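Local coordinates for protein fimbrial structural subunit (Actinomyces naeslundii, PDB 3QDH) that forms the shaft of Actinomyces type 2 fimbriae as their structural subunit and mediates adhesion to streptococci and host cells during oral biofilm development, at residues S9-K14 against K25-S30; L46-D51 against A105-K110; T55-T60 against K79-T84; R122-S127 against E146-S151. All blocks are in the same frame, centred on the assembly; numbering follows the deposited sequence. Where two conformers were deposited one is given.

Interaction 1 (S9-K14 against K25-S30); sequences SIQEQK and KFPVSS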
loop_
_atom_site.group_PDB
_atom_site.type_symbol
_atom_site.label_atom_id
_atom_site.label_comp_id
_atom_site.label_asym_id
_atom_site.label_seq_id
_atom_site.Cartn_x
_atom_site.Cartn_y
_atom_site.Cartn_z
ATOM N N SER A 9 -10.113 2.943 1.572
ATOM C CA SER A 9 -9.220 3.069 2.718
ATOM C C SER A 9 -7.830 2.548 2.362
ATOM O O SER A 9 -7.524 2.307 1.182
ATOM C CB SER A 9 -9.784 2.302 3.923
ATOM O OG SER A 9 -9.051 2.606 5.103
ATOM N N ILE A 10 -6.984 2.404 3.381
ATOM C CA ILE A 10 -5.650 1.803 3.239
ATOM C C ILE A 10 -5.366 0.901 4.442
ATOM O O ILE A 10 -5.608 1.285 5.582
ATOM C CB ILE A 10 -4.502 2.866 3.182
ATOM C CG1 ILE A 10 -4.803 3.986 2.180
ATOM C CG2 ILE A 10 -3.165 2.200 2.821
ATOM C CD1 ILE A 10 -3.848 5.200 2.305
ATOM N N GLN A 11 -4.862 -0.300 4.178
ATOM C CA GLN A 11 -4.390 -1.186 5.231
ATOM C C GLN A 11 -3.199 -0.568 5.968
ATOM O O GLN A 11 -2.302 -0.015 5.332
ATOM C CB GLN A 11 -3.933 -2.516 4.626
ATOM C CG GLN A 11 -4.903 -3.665 4.800
ATOM C CD GLN A 11 -4.171 -4.985 4.990
ATOM O OE1 GLN A 11 -3.230 -5.294 4.261
ATOM N NE2 GLN A 11 -4.591 -5.762 5.986
ATOM N N GLU A 12 -3.205 -0.661 7.299
ATOM C CA GLU A 12 -2.013 -0.392 8.120
ATOM C C GLU A 12 -0.767 -0.870 7.382
ATOM O O GLU A 12 -0.598 -2.075 7.187
ATOM C CB GLU A 12 -2.083 -1.188 9.424
ATOM C CG GLU A 12 -2.666 -0.509 10.630
ATOM C CD GLU A 12 -2.254 -1.228 11.910
ATOM O OE1 GLU A 12 -3.024 -2.095 12.396
ATOM O OE2 GLU A 12 -1.142 -0.949 12.411
ATOM N N GLN A 13 0.115 0.046 6.995
ATOM C CA GLN A 13 1.314 -0.342 6.240
ATOM C C GLN A 13 2.217 -1.352 6.970
ATOM O O GLN A 13 2.875 -2.176 6.326
ATOM C CB GLN A 13 2.127 0.885 5.801
ATOM C CG GLN A 13 3.132 0.592 4.682
ATOM C CD GLN A 13 2.475 0.006 3.429
ATOM O OE1 GLN A 13 1.368 0.394 3.051
ATOM N NE2 GLN A 13 3.164 -0.925 2.781
ATOM N N LYS A 14 2.226 -1.282 8.303
ATOM C CA LYS A 14 2.955 -2.230 9.159
ATOM C C LYS A 14 2.686 -3.685 8.768
ATOM O O LYS A 14 3.607 -4.501 8.691
ATOM C CB LYS A 14 2.578 -2.004 10.628
ATOM C CG LYS A 14 3.377 -2.838 11.618
ATOM C CD LYS A 14 3.224 -2.327 13.049
ATOM C CE LYS A 14 3.746 -3.341 14.067
ATOM N NZ LYS A 14 5.139 -3.800 13.785
ATOM N N LYS A 25 -1.942 -2.100 0.264
ATOM C CA LYS A 25 -3.266 -2.689 0.094
ATOM C C LYS A 25 -4.365 -1.682 0.412
ATOM O O LYS A 25 -4.366 -1.050 1.477
ATOM C CB LYS A 25 -3.415 -3.949 0.963
ATOM C CG LYS A 25 -2.649 -5.129 0.397
ATOM C CD LYS A 25 -2.891 -6.411 1.175
ATOM C CE LYS A 25 -2.009 -7.526 0.632
ATOM N NZ LYS A 25 -2.450 -8.850 1.150
ATOM N N PHE A 26 -5.295 -1.550 -0.533
ATOM C CA PHE A 26 -6.385 -0.586 -0.438
ATOM C C PHE A 26 -7.731 -1.296 -0.387
ATOM O O PHE A 26 -8.217 -1.741 -1.430
ATOM C CB PHE A 26 -6.437 0.313 -1.679
ATOM C CG PHE A 26 -5.199 1.126 -1.944
ATOM C CD1 PHE A 26 -4.884 2.234 -1.156
ATOM C CD2 PHE A 26 -4.394 0.839 -3.045
ATOM C CE1 PHE A 26 -3.758 3.013 -1.430
ATOM C CE2 PHE A 26 -3.262 1.620 -3.332
ATOM C CZ PHE A 26 -2.946 2.705 -2.522
ATOM N N PRO A 27 -8.352 -1.378 0.803
ATOM C CA PRO A 27 -9.741 -1.847 0.892
ATOM C C PRO A 27 -10.708 -0.875 0.206
ATOM O O PRO A 27 -10.663 0.340 0.451
ATOM C CB PRO A 27 -9.994 -1.936 2.406
ATOM C CG PRO A 27 -8.636 -1.968 3.026
ATOM C CD PRO A 27 -7.776 -1.125 2.135
ATOM N N VAL A 28 -11.536 -1.410 -0.693
ATOM C CA VAL A 28 -12.504 -0.622 -1.450
ATOM C C VAL A 28 -13.868 -1.267 -1.241
ATOM O O VAL A 28 -13.987 -2.496 -1.320
ATOM C CB VAL A 28 -12.150 -0.572 -2.979
ATOM C CG1 VAL A 28 -13.319 -0.033 -3.799
ATOM C CG2 VAL A 28 -10.894 0.277 -3.227
ATOM N N SER A 29 -14.886 -0.465 -0.945
ATOM C CA SER A 29 -16.232 -1.015 -0.755
ATOM C C SER A 29 -17.364 -0.104 -1.245
ATOM O O SER A 29 -17.248 1.121 -1.251
ATOM C CB SER A 29 -16.468 -1.457 0.702
ATOM O OG SER A 29 -16.599 -0.348 1.561
ATOM N N SER A 30 -18.459 -0.738 -1.659
ATOM C CA SER A 30 -19.657 -0.038 -2.088
ATOM C C SER A 30 -20.882 -0.748 -1.504
ATOM O O SER A 30 -21.023 -1.973 -1.626
ATOM C CB SER A 30 -19.725 -0.019 -3.621
ATOM O OG SER A 30 -20.851 0.726 -4.063
HETATM O O HOH W 1 -0.856 -1.271 3.128
#
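The backbone of Ser9-Lys14 runs antiparallel along residues 25-27 of strand 23-31, held by two nearly straight bonds, Ser9 N to Pro27 O at 2.9 Å and Gln11 N to Lys25 O at 2.8 Å, each meeting its carbonyl close to the C=O axis. Both donors lie on the loop side. Pro27 has no N-H to return, and Ser9 O, buried with no polar partner, faces instead the Phe26 ring edge, in its plane, 3.5 Å from CD1. Ile10, with CG1 beside its own backbone N, lies alongside Phe26 and touches CD1 through CG1 at 3.8 Å. On the other side of the backbone, Gln11 runs next to Lys25, with Gln11 CB 4.0 Å from Lys25 CB. A water donates to Gln13 OE1 at 2.8 Å and accepts from Lys25 N at 3.2 Å, bridging the two segments where they part. The Lys8 side chain lies against the Phe26 ring, and Phe107 on the next strand pairs with the Phe26 backbone. The loop thus continues the antiparallel pairing of strand 7-8 with strand 23-31, an edge pairing consistent with the CnaA-type (DEv-IgG) beta sandwich of this adhesin.

Interaction 2 (L46-D51 against A105-K110); sequences LRDTLD and AVFQGK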
loop_
_atom_site.group_PDB
_atom_site.type_symbol
_atom_site.label_atom_id
_atom_site.label_comp_id
_atom_site.label_asym_id
_atom_site.label_seq_id
_atom_site.Cartn_x
_atom_site.Cartn_y
_atom_site.Cartn_z
ATOM N N LEU A 46 -16.036 -3.186 -9.707
ATOM C CA LEU A 46 -15.157 -2.291 -8.967
ATOM C C LEU A 46 -13.897 -2.071 -9.817
ATOM O O LEU A 46 -13.291 -3.028 -10.314
ATOM C CB LEU A 46 -14.798 -2.873 -7.594
ATOM C CG LEU A 46 -15.945 -3.125 -6.585
ATOM C CD1 LEU A 46 -15.414 -3.890 -5.372
ATOM C CD2 LEU A 46 -16.647 -1.828 -6.161
ATOM N N ARG A 47 -13.522 -0.807 -9.990
ATOM C CA ARG A 47 -12.434 -0.434 -10.889
ATOM C C ARG A 47 -11.463 0.468 -10.145
ATOM O O ARG A 47 -11.878 1.289 -9.334
ATOM C CB ARG A 47 -12.977 0.313 -12.103
ATOM C CG ARG A 47 -11.932 0.615 -13.186
ATOM C CD ARG A 47 -12.584 1.296 -14.374
ATOM N NE ARG A 47 -13.408 0.371 -15.161
ATOM C CZ ARG A 47 -14.023 0.701 -16.297
ATOM N NH1 ARG A 47 -13.917 1.948 -16.772
ATOM N NH2 ARG A 47 -14.741 -0.204 -16.961
ATOM N N ASP A 48 -10.178 0.312 -10.441
ATOM C CA ASP A 48 -9.132 1.074 -9.777
ATOM C C ASP A 48 -7.924 1.140 -10.701
ATOM O O ASP A 48 -7.331 0.113 -11.040
ATOM C CB ASP A 48 -8.761 0.421 -8.429
ATOM C CG ASP A 48 -8.000 1.364 -7.490
ATOM O OD1 ASP A 48 -7.129 2.121 -7.959
ATOM O OD2 ASP A 48 -8.242 1.326 -6.262
ATOM N N THR A 49 -7.566 2.349 -11.118
ATOM C CA THR A 49 -6.312 2.553 -11.844
ATOM C C THR A 49 -5.277 2.947 -10.805
ATOM O O THR A 49 -5.352 4.026 -10.222
ATOM C CB THR A 49 -6.431 3.647 -12.912
ATOM O OG1 THR A 49 -7.411 3.261 -13.874
ATOM C CG2 THR A 49 -5.080 3.873 -13.625
ATOM N N LEU A 50 -4.314 2.068 -10.569
ATOM C CA LEU A 50 -3.336 2.324 -9.524
ATOM C C LEU A 50 -2.215 3.239 -10.007
ATOM O O LEU A 50 -1.874 3.263 -11.192
ATOM C CB LEU A 50 -2.792 1.022 -8.938
ATOM C CG LEU A 50 -3.790 0.365 -7.971
ATOM C CD1 LEU A 50 -4.758 -0.544 -8.727
ATOM C CD2 LEU A 50 -3.077 -0.407 -6.896
ATOM N N ASP A 51 -1.696 4.012 -9.059
ATOM C CA ASP A 51 -0.555 4.900 -9.245
ATOM C C ASP A 51 0.630 4.167 -9.866
ATOM O O ASP A 51 0.957 3.049 -9.460
ATOM C CB ASP A 51 -0.160 5.457 -7.873
ATOM C CG ASP A 51 0.942 6.500 -7.950
ATOM O OD1 ASP A 51 0.632 7.683 -7.751
ATOM O OD2 ASP A 51 2.105 6.134 -8.187
ATOM N N ALA A 105 -13.382 -5.265 -2.317
ATOM C CA ALA A 105 -12.168 -5.948 -2.707
ATOM C C ALA A 105 -10.984 -5.155 -2.178
ATOM O O ALA A 105 -11.130 -3.996 -1.790
ATOM C CB ALA A 105 -12.087 -6.091 -4.218
ATOM N N VAL A 106 -9.818 -5.784 -2.156
ATOM C CA VAL A 106 -8.598 -5.103 -1.735
ATOM C C VAL A 106 -7.714 -4.953 -2.967
ATOM O O VAL A 106 -7.192 -5.944 -3.484
ATOM C CB VAL A 106 -7.861 -5.892 -0.623
ATOM C CG1 VAL A 106 -6.536 -5.218 -0.256
ATOM C CG2 VAL A 106 -8.743 -6.036 0.623
ATOM N N PHE A 107 -7.565 -3.723 -3.454
ATOM C CA PHE A 107 -6.668 -3.458 -4.573
ATOM C C PHE A 107 -5.261 -3.292 -4.033
ATOM O O PHE A 107 -5.080 -2.832 -2.902
ATOM C CB PHE A 107 -7.125 -2.226 -5.357
ATOM C CG PHE A 107 -8.443 -2.422 -6.053
ATOM C CD1 PHE A 107 -8.485 -2.809 -7.384
ATOM C CD2 PHE A 107 -9.646 -2.268 -5.355
ATOM C CE1 PHE A 107 -9.706 -3.015 -8.025
ATOM C CE2 PHE A 107 -10.868 -2.462 -5.984
ATOM C CZ PHE A 107 -10.900 -2.836 -7.325
ATOM N N GLN A 108 -4.265 -3.671 -4.829
ATOM C CA GLN A 108 -2.898 -3.703 -4.324
ATOM C C GLN A 108 -1.844 -3.621 -5.409
ATOM O O GLN A 108 -2.093 -3.936 -6.570
ATOM C CB GLN A 108 -2.677 -4.964 -3.478
ATOM C CG GLN A 108 -2.978 -6.245 -4.221
ATOM C CD GLN A 108 -3.068 -7.434 -3.290
ATOM O OE1 GLN A 108 -3.936 -7.495 -2.409
ATOM N NE2 GLN A 108 -2.177 -8.391 -3.482
ATOM N N GLY A 109 -0.651 -3.203 -5.008
ATOM C CA GLY A 109 0.487 -3.141 -5.910
ATOM C C GLY A 109 1.762 -3.074 -5.091
ATOM O O GLY A 109 1.724 -2.766 -3.899
ATOM N N LYS A 110 2.883 -3.373 -5.732
ATOM C CA LYS A 110 4.189 -3.364 -5.068
ATOM C C LYS A 110 4.847 -1.992 -5.221
ATOM O O LYS A 110 4.921 -1.466 -6.329
ATOM C CB LYS A 110 5.085 -4.444 -5.678
ATOM C CG LYS A 110 6.358 -4.712 -4.887
ATOM C CD LYS A 110 7.125 -5.922 -5.414
ATOM C CE LYS A 110 8.220 -5.514 -6.389
ATOM N NZ LYS A 110 9.106 -6.672 -6.720
#
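Strand 46-49 and strand 105-110 face each other with their axes 8.8 Å apart and their directions only 20° from parallel. No hydrogen bond joins them, so the contact rests mainly on side chains, and Phe107 is the chief of these. Its CG stands anti to the carbonyl carbon (chi1 -66°), which sends the ring along the gap toward Leu46. Asp48 comes down over one face: its CB is 3.6 Å from the ring centroid, a CH-pi contact displaced toward the CD1 rim. With CG anti to the backbone N (chi1 -162°), the Asp48 carboxylate swings past the ring at an oblique tilt, OD2 lying 3.8 Å from Phe107 CB. OD2 also accepts a hydrogen bond from Lys8 NZ, and Asn121 lies close to the other oxygen; this Lys-Asp-Asn grouping is consistent with the isopeptide site of CnaA-type domains, where a buried acid would help the bond form. Phe107 CZ, at the far tip, meets Leu46 CB at 3.9 Å, while Leu46 O sits at the ring edge, in its plane. Leu46 CD1 reaches on to Ala105 CB at 4.2 Å. At the other end Leu50 sets CD2 3.7 Å from Gln108 O, beside Gly109, and CD1 looks toward Phe107 CB at 4.4 Å. The contact lies between two sheets: strand 46-49 is flanked by strands 82-87 and 118-131, strand 105-110 by strands 23-31 and 57-64, and Val28, Ala59 and Val83 add their side chains to the Phe107 surroundings.

Interaction 3 (T55-T60 against K79-T84); sequences TAVTAT and KGQTVT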
loop_
_atom_site.group_PDB
_atom_site.type_symbol
_atom_site.label_atom_id
_atom_site.label_comp_id
_atom_site.label_asym_id
_atom_site.label_seq_id
_atom_site.Cartn_x
_atom_site.Cartn_y
_atom_site.Cartn_z
ATOM N N THR A 55 3.499 -1.603 -8.880
ATOM C CA THR A 55 3.663 -2.576 -9.947
ATOM C C THR A 55 2.970 -3.897 -9.596
ATOM O O THR A 55 2.611 -4.136 -8.431
ATOM C CB THR A 55 5.165 -2.793 -10.277
ATOM O OG1 THR A 55 5.297 -3.253 -11.624
ATOM C CG2 THR A 55 5.813 -3.779 -9.313
ATOM N N ALA A 56 2.800 -4.744 -10.615
ATOM C CA ALA A 56 2.113 -6.028 -10.486
ATOM C C ALA A 56 0.745 -5.845 -9.814
ATOM O O ALA A 56 0.375 -6.599 -8.912
ATOM C CB ALA A 56 2.987 -7.041 -9.720
ATOM N N VAL A 57 0.005 -4.838 -10.269
ATOM C CA VAL A 57 -1.243 -4.442 -9.620
ATOM C C VAL A 57 -2.353 -5.468 -9.849
ATOM O O VAL A 57 -2.446 -6.057 -10.925
ATOM C CB VAL A 57 -1.694 -3.013 -10.016
ATOM C CG1 VAL A 57 -0.606 -1.992 -9.633
ATOM C CG2 VAL A 57 -2.026 -2.911 -11.499
ATOM N N THR A 58 -3.172 -5.672 -8.824
ATOM C CA THR A 58 -4.227 -6.678 -8.850
ATOM C C THR A 58 -5.227 -6.381 -7.737
ATOM O O THR A 58 -5.158 -5.322 -7.082
ATOM C CB THR A 58 -3.638 -8.138 -8.735
ATOM O OG1 THR A 58 -4.625 -9.105 -9.130
ATOM C CG2 THR A 58 -3.128 -8.437 -7.320
ATOM N N ALA A 59 -6.169 -7.298 -7.545
ATOM C CA ALA A 59 -7.114 -7.227 -6.453
ATOM C C ALA A 59 -7.276 -8.607 -5.824
ATOM O O ALA A 59 -7.233 -9.619 -6.528
ATOM C CB ALA A 59 -8.461 -6.690 -6.944
ATOM N N THR A 60 -7.438 -8.629 -4.503
ATOM C CA THR A 60 -7.680 -9.861 -3.740
ATOM C C THR A 60 -8.837 -9.660 -2.761
ATOM O O THR A 60 -9.383 -8.558 -2.656
ATOM C CB THR A 60 -6.440 -10.281 -2.910
ATOM O OG1 THR A 60 -6.151 -9.267 -1.936
ATOM C CG2 THR A 60 -5.224 -10.500 -3.800
ATOM N N LYS A 79 -5.585 -4.535 -16.789
ATOM C CA LYS A 79 -5.185 -3.982 -18.086
ATOM C C LYS A 79 -4.355 -2.721 -17.824
ATOM O O LYS A 79 -4.886 -1.705 -17.375
ATOM C CB LYS A 79 -6.409 -3.656 -18.944
ATOM C CG LYS A 79 -7.187 -4.887 -19.411
ATOM C CD LYS A 79 -8.415 -4.505 -20.225
ATOM C CE LYS A 79 -9.185 -5.742 -20.669
ATOM N NZ LYS A 79 -9.988 -5.449 -21.888
ATOM N N GLY A 80 -3.051 -2.796 -18.081
ATOM C CA GLY A 80 -2.149 -1.686 -17.746
ATOM C C GLY A 80 -2.094 -1.494 -16.239
ATOM O O GLY A 80 -1.768 -2.424 -15.496
ATOM N N GLN A 81 -2.434 -0.293 -15.779
ATOM C CA GLN A 81 -2.512 -0.023 -14.341
ATOM C C GLN A 81 -3.936 -0.207 -13.792
ATOM O O GLN A 81 -4.165 -0.073 -12.584
ATOM C CB GLN A 81 -1.997 1.389 -14.017
ATOM C CG GLN A 81 -0.471 1.550 -14.134
ATOM C CD GLN A 81 0.286 0.741 -13.104
ATOM O OE1 GLN A 81 0.888 -0.276 -13.436
ATOM N NE2 GLN A 81 0.247 1.174 -11.844
ATOM N N THR A 82 -4.879 -0.534 -14.673
ATOM C CA THR A 82 -6.295 -0.573 -14.285
ATOM C C THR A 82 -6.740 -1.990 -13.884
ATOM O O THR A 82 -6.724 -2.917 -14.699
ATOM C CB THR A 82 -7.201 0.015 -15.394
ATOM O OG1 THR A 82 -6.720 1.313 -15.763
ATOM C CG2 THR A 82 -8.651 0.132 -14.916
ATOM N N VAL A 83 -7.111 -2.146 -12.616
ATOM C CA VAL A 83 -7.614 -3.419 -12.100
ATOM C C VAL A 83 -9.143 -3.380 -12.059
ATOM O O VAL A 83 -9.725 -2.375 -11.673
ATOM C CB VAL A 83 -7.038 -3.718 -10.698
ATOM C CG1 VAL A 83 -7.478 -5.095 -10.207
ATOM C CG2 VAL A 83 -5.513 -3.620 -10.733
ATOM N N THR A 84 -9.786 -4.467 -12.487
ATOM C CA THR A 84 -11.235 -4.571 -12.414
ATOM C C THR A 84 -11.654 -5.860 -11.702
ATOM O O THR A 84 -10.995 -6.904 -11.840
ATOM C CB THR A 84 -11.927 -4.507 -13.807
ATOM O OG1 THR A 84 -11.415 -5.533 -14.661
ATOM C CG2 THR A 84 -11.748 -3.136 -14.480
#
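Gln81 NE2 is gripped by two hydrogen bonds, to the backbone oxygens of Leu50 and Leu54, which tie the side chain to the chain between strands 39-49 and 57-64. Gln81 belongs to a two-residue beta hairpin whose type II' turn, Lys79 to Thr82, closes with Lys79 N to Thr82 O and Thr82 N to Lys79 O, both 2.9 Å. Gly80 takes the positive phi (65°) that the second position of such a turn requires. The Gln81 chain bends at chi2 (-66°), bringing its amide crosswise to Val57, with NE2 4.0 Å from CG1. Beyond the turn, strand 82-84 faces strand 57-60 at 6.6 Å between axes, with no hydrogen bond across, as expected of opposed sheets in a beta sandwich. Val57 holds CG2 in the crowded position between its backbone N and carbonyl carbon, and this methyl lies 3.7 Å from Gln81 O. Val83 also touches Leu50 and Phe107. The two branches of Val83 divide the opposing strand between them: CG2 meets Val57 CG2 at 3.6 Å, whereas CG1, anti to the backbone N, presses on the peptide after Thr58 and touches Ala59 CB at 3.8 Å.

Interaction 4 (R122-S127 against E146-S151); sequences RAQVIS and ENPPTS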
loop_
_atom_site.group_PDB
_atom_site.type_symbol
_atom_site.label_atom_id
_atom_site.label_comp_id
_atom_site.label_asym_id
_atom_site.label_seq_id
_atom_site.Cartn_x
_atom_site.Cartn_y
_atom_site.Cartn_z
ATOM N N ARG A 122 -7.819 6.430 -5.995
ATOM C CA ARG A 122 -9.276 6.440 -6.015
ATOM C C ARG A 122 -9.755 5.145 -6.664
ATOM O O ARG A 122 -9.011 4.490 -7.403
ATOM C CB ARG A 122 -9.802 7.620 -6.837
ATOM C CG ARG A 122 -9.616 8.991 -6.192
ATOM C CD ARG A 122 -10.209 10.056 -7.096
ATOM N NE ARG A 122 -9.907 11.432 -6.691
ATOM C CZ ARG A 122 -10.642 12.162 -5.854
ATOM N NH1 ARG A 122 -11.724 11.656 -5.256
ATOM N NH2 ARG A 122 -10.278 13.413 -5.599
ATOM N N ALA A 123 -10.997 4.780 -6.385
ATOM C CA ALA A 123 -11.631 3.633 -7.031
ATOM C C ALA A 123 -13.005 4.063 -7.508
ATOM O O ALA A 123 -13.526 5.102 -7.074
ATOM C CB ALA A 123 -11.731 2.451 -6.055
ATOM N N GLN A 124 -13.589 3.277 -8.408
ATOM C CA GLN A 124 -14.903 3.577 -8.938
ATOM C C GLN A 124 -15.810 2.348 -8.877
ATOM O O GLN A 124 -15.322 1.223 -8.823
ATOM C CB GLN A 124 -14.769 4.039 -10.387
ATOM C CG GLN A 124 -14.149 5.426 -10.509
ATOM C CD GLN A 124 -13.930 5.849 -11.931
ATOM O OE1 GLN A 124 -13.598 5.034 -12.797
ATOM N NE2 GLN A 124 -14.098 7.146 -12.187
ATOM N N VAL A 125 -17.118 2.572 -8.870
ATOM C CA VAL A 125 -18.074 1.493 -9.084
ATOM C C VAL A 125 -18.778 1.757 -10.409
ATOM O O VAL A 125 -19.351 2.832 -10.627
ATOM C CB VAL A 125 -19.039 1.261 -7.878
ATOM C CG1 VAL A 125 -19.769 2.537 -7.477
ATOM C CG2 VAL A 125 -20.042 0.142 -8.184
ATOM N N ILE A 126 -18.672 0.788 -11.309
ATOM C CA ILE A 126 -19.280 0.856 -12.633
ATOM C C ILE A 126 -20.416 -0.154 -12.623
ATOM O O ILE A 126 -20.181 -1.359 -12.680
ATOM C CB ILE A 126 -18.250 0.498 -13.763
ATOM C CG1 ILE A 126 -16.908 1.250 -13.587
ATOM C CG2 ILE A 126 -18.853 0.676 -15.168
ATOM C CD1 ILE A 126 -17.017 2.708 -13.316
ATOM N N SER A 127 -21.642 0.339 -12.505
ATOM C CA SER A 127 -22.805 -0.544 -12.471
ATOM C C SER A 127 -24.020 0.116 -13.113
ATOM O O SER A 127 -24.079 1.340 -13.259
ATOM C CB SER A 127 -23.116 -1.030 -11.046
ATOM O OG SER A 127 -23.470 0.033 -10.181
ATOM N N GLU A 146 -19.112 7.902 -18.463
ATOM C CA GLU A 146 -18.943 9.301 -18.113
ATOM C C GLU A 146 -19.199 9.487 -16.623
ATOM O O GLU A 146 -20.227 9.034 -16.088
ATOM C CB GLU A 146 -19.839 10.211 -18.976
ATOM C CG GLU A 146 -19.601 11.709 -18.747
ATOM C CD GLU A 146 -19.746 12.553 -20.006
ATOM O OE1 GLU A 146 -18.764 13.241 -20.355
ATOM O OE2 GLU A 146 -20.824 12.536 -20.646
ATOM N N ASN A 147 -18.235 10.116 -15.951
ATOM C CA ASN A 147 -18.356 10.476 -14.534
ATOM C C ASN A 147 -19.058 9.421 -13.638
ATOM O O ASN A 147 -20.090 9.702 -13.035
ATOM C CB ASN A 147 -19.044 11.855 -14.426
ATOM C CG ASN A 147 -18.939 12.473 -13.034
ATOM O OD1 ASN A 147 -19.949 12.680 -12.357
ATOM N ND2 ASN A 147 -17.724 12.778 -12.610
ATOM N N PRO A 148 -18.506 8.195 -13.554
ATOM C CA PRO A 148 -19.119 7.194 -12.669
ATOM C C PRO A 148 -18.877 7.521 -11.190
ATOM O O PRO A 148 -17.991 8.334 -10.893
ATOM C CB PRO A 148 -18.387 5.906 -13.051
ATOM C CG PRO A 148 -17.053 6.355 -13.502
ATOM C CD PRO A 148 -17.256 7.697 -14.162
ATOM N N PRO A 149 -19.657 6.909 -10.272
ATOM C CA PRO A 149 -19.410 7.091 -8.842
ATOM C C PRO A 149 -17.952 6.774 -8.502
ATOM O O PRO A 149 -17.429 5.730 -8.909
ATOM C CB PRO A 149 -20.340 6.070 -8.186
ATOM C CG PRO A 149 -21.430 5.859 -9.161
ATOM C CD PRO A 149 -20.791 5.989 -10.515
ATOM N N THR A 150 -17.315 7.683 -7.765
ATOM C CA THR A 150 -15.888 7.611 -7.498
ATOM C C THR A 150 -15.648 7.809 -5.996
ATOM O O THR A 150 -16.359 8.589 -5.347
ATOM C CB THR A 150 -15.129 8.689 -8.323
ATOM O OG1 THR A 150 -15.437 8.536 -9.711
ATOM C CG2 THR A 150 -13.617 8.591 -8.133
ATOM N N SER A 151 -14.660 7.099 -5.447
ATOM C CA SER A 151 -14.384 7.181 -4.021
ATOM C C SER A 151 -13.654 8.467 -3.642
ATOM O O SER A 151 -13.095 9.164 -4.501
ATOM C CB SER A 151 -13.540 5.986 -3.556
ATOM O OG SER A 151 -12.185 6.116 -3.964
#
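A single antiparallel beta bridge pins the proline-rich loop segment Glu146-Ser151 against strand 118-131. Gln124 and Thr150 form the bridge as a non-hydrogen-bonded pair, their CA atoms 4.4 Å apart, and the backbone bonds lie on either side of it. Ser151 N gives Ala123 O a 2.8 Å bond almost along the C=O axis. Val125 N reaches Pro149 O at 3.2 Å from above the carbonyl plane, a looser fit. Side chains add to these bonds. Ser151 OG, turned into the crowded position between its backbone N and carbonyl carbon (chi1 75°), accepts from Ala123 N at 3.0 Å. Thr150 OG1 accepts from Gln124 NE2 at 3.1 Å, in the plane of the amide, and hands its own proton back to Pro148 O, so one hydroxyl links the strand to its own loop. The extended Gln124 side chain runs alongside Thr150, and its amide end also packs on Pro148 CG. Arg122 stretches out from CG to NE, crosses Thr150 at about a right angle and delivers NH1 edge-on to Ser151 O at 2.9 Å, though the bond is bent (139°). Apolar pairs finish the far end: Val125 CG1 against Pro149 CB, and Ile126 CD1 pressed tightly on Pro148 CB at 3.5 Å. Strand 118-131 pairs through Gln124 and Ile126 with strand 39-49 on one edge and takes this loop on the other, just before strand 154-165 begins; Ala123 and Val125 also touch strand 23-31.

All four interactions gather round the same N-terminal sandwich of this two-domain C-terminal part of FimA. Interactions 2 and 3, centres 6 Å apart, both span the two sheets; along the chain, interaction 3 falls between the two segments of interaction 2. Interaction 1 precedes both and meets interaction 2 through the paired strands 23-31 and 102-111, centres 10 Å apart. Interaction 4 comes last, 13 Å from interaction 2, sharing the sheet of strands 39-49 and 118-131, and it touches interaction 1 where Val28 packs on Ala123. Together they tie sandwich edge, core and the loop before strand 154-165, joining the two sheets within one module of the fimbrial shaft adhesin.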